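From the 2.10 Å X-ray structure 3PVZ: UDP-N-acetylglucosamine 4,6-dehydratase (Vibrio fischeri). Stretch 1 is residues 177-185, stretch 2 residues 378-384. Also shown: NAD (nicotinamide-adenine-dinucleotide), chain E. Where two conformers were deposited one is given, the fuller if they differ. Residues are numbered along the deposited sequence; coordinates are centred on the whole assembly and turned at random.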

# COMPACT_ATOMS: atom_id res chain seq x y z
N ALA A 177 13.18 -3.09 -16.08
CA ALA A 177 13.31 -4.43 -16.66
C ALA A 177 12.03 -5.26 -16.37
O ALA A 177 11.55 -5.99 -17.25
N SER A 178 11.46 -5.11 -15.18
CA SER A 178 10.27 -5.90 -14.84
C SER A 178 9.12 -5.49 -15.73
O SER A 178 8.44 -6.37 -16.25
N LYS A 179 8.93 -4.19 -15.92
CA LYS A 179 7.89 -3.69 -16.84
C LYS A 179 8.22 -4.12 -18.29
O LYS A 179 7.32 -4.36 -19.10
N ARG A 180 9.50 -4.21 -18.64
CA ARG A 180 9.86 -4.65 -19.98
C ARG A 180 9.57 -6.13 -20.18
O ARG A 180 9.15 -6.54 -21.25
N ILE A 181 9.79 -6.92 -19.14
CA ILE A 181 9.48 -8.35 -19.21
C ILE A 181 7.96 -8.51 -19.26
O ILE A 181 7.44 -9.32 -20.03
N MSE A 182 7.25 -7.72 -18.48
CA MSE A 182 5.79 -7.74 -18.51
C MSE A 182 5.22 -7.56 -19.92
O MSE A 182 4.29 -8.26 -20.31
N GLU A 183 5.75 -6.57 -20.64
CA GLU A 183 5.37 -6.26 -22.03
C GLU A 183 5.52 -7.49 -22.96
O GLU A 183 4.70 -7.70 -23.85
N MSE A 184 6.52 -8.30 -22.72
CA MSE A 184 6.67 -9.55 -23.49
C MSE A 184 5.46 -10.47 -23.24
O MSE A 184 4.85 -11.01 -24.18
N PHE A 185 5.09 -10.62 -21.97
CA PHE A 185 3.93 -11.44 -21.61
C PHE A 185 2.67 -10.85 -22.19
O PHE A 185 1.78 -11.59 -22.59
N LEU A 378 18.96 -13.98 -14.65
CA LEU A 378 17.81 -14.32 -15.45
C LEU A 378 17.35 -13.09 -16.28
O LEU A 378 17.05 -13.22 -17.45
N PHE A 379 17.33 -11.92 -15.67
CA PHE A 379 16.98 -10.70 -16.40
C PHE A 379 17.95 -10.44 -17.57
O PHE A 379 17.53 -9.92 -18.58
N PHE A 380 19.23 -10.77 -17.43
CA PHE A 380 20.16 -10.59 -18.55
C PHE A 380 19.81 -11.52 -19.73
O PHE A 380 19.95 -11.12 -20.89
N ILE A 381 19.35 -12.73 -19.44
CA ILE A 381 18.94 -13.65 -20.51
C ILE A 381 17.65 -13.14 -21.16
O ILE A 381 17.53 -13.13 -22.37
N MSE A 382 16.73 -12.65 -20.34
CA MSE A 382 15.48 -12.13 -20.86
C MSE A 382 15.69 -10.89 -21.76
O MSE A 382 15.05 -10.76 -22.79
N ILE A 383 16.59 -9.99 -21.35
CA ILE A 383 16.83 -8.71 -22.03
C ILE A 383 18.34 -8.50 -22.25
O ILE A 383 18.97 -7.78 -21.48
N PRO A 384 18.92 -9.10 -23.29
CA PRO A 384 20.40 -9.08 -23.46
C PRO A 384 21.10 -7.71 -23.39
O PRO A 384 22.19 -7.61 -22.82

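Helix 378-382 and the residues that follow it pack against helix 177-185 through apolar side chains; no hydrogen bond joins the two stretches, whose helix axes cross at 49° and approach to 10.9 Å. Leu378, at the start, stays out of reach of the other helix. Phe379 makes the first contact. Its CA-to-CB bond points sideways, but with chi1 m (-82°) the ring comes nearer, and Ile181 (m, t) sets a methyl squarely over one face: Ile181 CD1 lies 3.5 Å from the centroid of the Phe379 ring, only 4° off the normal, a CH-pi contact. Ala177 points toward the same ring and meets it obliquely, with Ala177 CB 3.4 Å from Phe379 CD2; Ala177 CA lies 7.3 Å from Phe379 CA. Phe380 and Ile381 are exposed and take no part.

Met382, a selenomethionine like Met184, points toward stretch 1 with all three chi angles m. This folded shape brings Met382 CE to 4.2 Å from Ile181 CG2 and 4.1 Å from Met184 SE. Met184 adopts an extended m, t, t conformation, and its terminal methyl reaches the backbone beyond, Met184 CE lying 3.3 Å from Met382 O. Ile383 leaves helical geometry, although Ile383 N still donates to Phe379 O (2.9 Å). Its side chain (m, t) points inward, placing Ile383 CD1 3.8 Å from Ala177 CB, 3.9 Å from Arg180 CG and 4.1 Å from Ile181 CG1, while Ile383 CG1 lies 4.0 Å from Met184 CE. Pro384 makes no contact.

Several polar side chains of stretch 1 have partners away from stretch 2. Arg180 contributes aliphatic surface to Ile383, while Arg180 NH1 forms a salt bridge with Glu183 OE1 (2.9 Å). Lys179, out of reach of stretch 2, binds the cofactor: Lys179 NZ donates to NAD O2D (2.6 Å) and NAD O3D (2.8 Å).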

# COMPACT_ATOMS: atom_id res chain seq x y z
CB ALA A 177 14.51 -5.13 -16.14
CB SER A 178 9.89 -5.86 -13.34
OG SER A 178 9.23 -4.68 -13.02
CB LYS A 179 7.71 -2.17 -16.76
CG LYS A 179 7.40 -1.55 -15.35
CD LYS A 179 5.91 -1.64 -14.99
CE LYS A 179 5.55 -0.72 -13.77
NZ LYS A 179 5.40 0.71 -14.15
CB ARG A 180 11.34 -4.37 -20.27
CG ARG A 180 11.80 -4.87 -21.62
CD ARG A 180 11.10 -4.17 -22.79
NE ARG A 180 11.49 -4.84 -24.03
CZ ARG A 180 10.76 -5.72 -24.70
NH1 ARG A 180 9.51 -6.03 -24.32
NH2 ARG A 180 11.27 -6.27 -25.80
CB ILE A 181 10.12 -9.16 -18.04
CG1 ILE A 181 11.63 -9.15 -18.17
CG2 ILE A 181 9.58 -10.58 -18.01
CD1 ILE A 181 12.36 -9.26 -16.85
CB MSE A 182 5.22 -6.63 -17.64
CG MSE A 182 3.69 -6.64 -17.60
SE MSE A 182 3.03 -4.83 -17.54
CE MSE A 182 3.42 -4.52 -15.80
CB GLU A 183 6.26 -5.12 -22.56
CG GLU A 183 5.94 -4.66 -23.99
CD GLU A 183 6.86 -3.54 -24.50
OE1 GLU A 183 8.06 -3.49 -24.14
OE2 GLU A 183 6.38 -2.72 -25.32
CB MSE A 184 7.94 -10.28 -23.08
CG MSE A 184 9.21 -9.54 -23.37
SE MSE A 184 10.77 -10.49 -22.68
CE MSE A 184 12.15 -9.21 -23.11
CB PHE A 185 3.79 -11.61 -20.07
CG PHE A 185 4.72 -12.64 -19.49
CD1 PHE A 185 4.34 -13.97 -19.42
CD2 PHE A 185 6.01 -12.29 -19.11
CE1 PHE A 185 5.21 -14.94 -18.93
CE2 PHE A 185 6.90 -13.23 -18.62
CZ PHE A 185 6.50 -14.57 -18.51
CB LEU A 378 16.69 -14.82 -14.54
CG LEU A 378 15.33 -15.10 -15.14
CD1 LEU A 378 15.44 -16.24 -16.15
CD2 LEU A 378 14.41 -15.44 -13.98
CB PHE A 379 16.92 -9.46 -15.49
CG PHE A 379 15.62 -9.29 -14.74
CD1 PHE A 379 14.92 -10.38 -14.22
CD2 PHE A 379 15.11 -8.04 -14.51
CE1 PHE A 379 13.74 -10.20 -13.51
CE2 PHE A 379 13.94 -7.86 -13.80
CZ PHE A 379 13.26 -8.94 -13.30
CB PHE A 380 21.62 -10.80 -18.14
CG PHE A 380 22.18 -9.70 -17.24
CD1 PHE A 380 21.56 -8.46 -17.13
CD2 PHE A 380 23.36 -9.93 -16.52
CE1 PHE A 380 22.10 -7.46 -16.30
CE2 PHE A 380 23.90 -8.93 -15.69
CZ PHE A 380 23.27 -7.70 -15.59
CB ILE A 381 18.81 -15.11 -20.00
CG1 ILE A 381 20.23 -15.70 -19.81
CG2 ILE A 381 17.99 -15.93 -20.97
CD1 ILE A 381 20.32 -17.02 -19.01
CB MSE A 382 14.52 -11.79 -19.71
CG MSE A 382 14.13 -12.97 -18.82
SE MSE A 382 13.36 -14.41 -19.81
CE MSE A 382 11.65 -13.57 -20.12
CB ILE A 383 16.33 -7.51 -21.19
CG1 ILE A 383 14.94 -7.73 -20.64
CG2 ILE A 383 16.36 -6.22 -22.01
CD1 ILE A 383 14.58 -6.68 -19.64
CB PRO A 384 20.60 -9.71 -24.84
CG PRO A 384 19.40 -10.66 -24.97
CD PRO A 384 18.26 -9.91 -24.33
PA NAD E . 0.55 3.74 -6.82
O1A NAD E . 1.58 3.25 -5.85
O2A NAD E . -0.13 4.96 -6.28
O5B NAD E . -0.70 2.76 -6.87
C5B NAD E . -0.40 1.37 -7.15
C4B NAD E . -1.61 0.64 -6.56
O4B NAD E . -1.54 -0.76 -6.75
C3B NAD E . -1.69 0.90 -5.02
O3B NAD E . -2.96 1.39 -4.64
C2B NAD E . -1.40 -0.50 -4.43
O2B NAD E . -1.93 -0.72 -3.13
C1B NAD E . -2.01 -1.35 -5.57
N9A NAD E . -1.50 -2.72 -5.53
C8A NAD E . -0.22 -3.10 -5.54
N7A NAD E . -0.12 -4.39 -5.44
C5A NAD E . -1.39 -4.89 -5.45
C6A NAD E . -1.94 -6.16 -5.36
N6A NAD E . -1.06 -7.22 -5.33
N1A NAD E . -3.26 -6.32 -5.35
C2A NAD E . -4.07 -5.28 -5.39
N3A NAD E . -3.59 -4.06 -5.45
C4A NAD E . -2.29 -3.83 -5.48
O3 NAD E . 1.24 3.93 -8.26
PN NAD E . 0.59 4.99 -9.31
O1N NAD E . 1.30 6.33 -9.21
O2N NAD E . -0.88 5.14 -9.36
O5D NAD E . 1.23 4.37 -10.70
C5D NAD E . 0.50 3.25 -11.16
C4D NAD E . 1.17 2.69 -12.42
O4D NAD E . 1.55 3.79 -13.31
C3D NAD E . 2.49 1.98 -12.05
O3D NAD E . 2.85 0.94 -12.98
C2D NAD E . 3.55 3.10 -12.25
O2D NAD E . 4.86 2.58 -12.49
C1D NAD E . 3.00 3.81 -13.49
N1N NAD E . 3.53 5.17 -13.63
C2N NAD E . 3.27 6.06 -12.67
C3N NAD E . 3.73 7.36 -12.76
C7N NAD E . 3.49 8.34 -11.69
O7N NAD E . 4.01 9.45 -11.84
N7N NAD E . 2.77 8.07 -10.59
C4N NAD E . 4.48 7.75 -13.90
C5N NAD E . 4.70 6.80 -14.89
C6N NAD E . 4.22 5.50 -14.73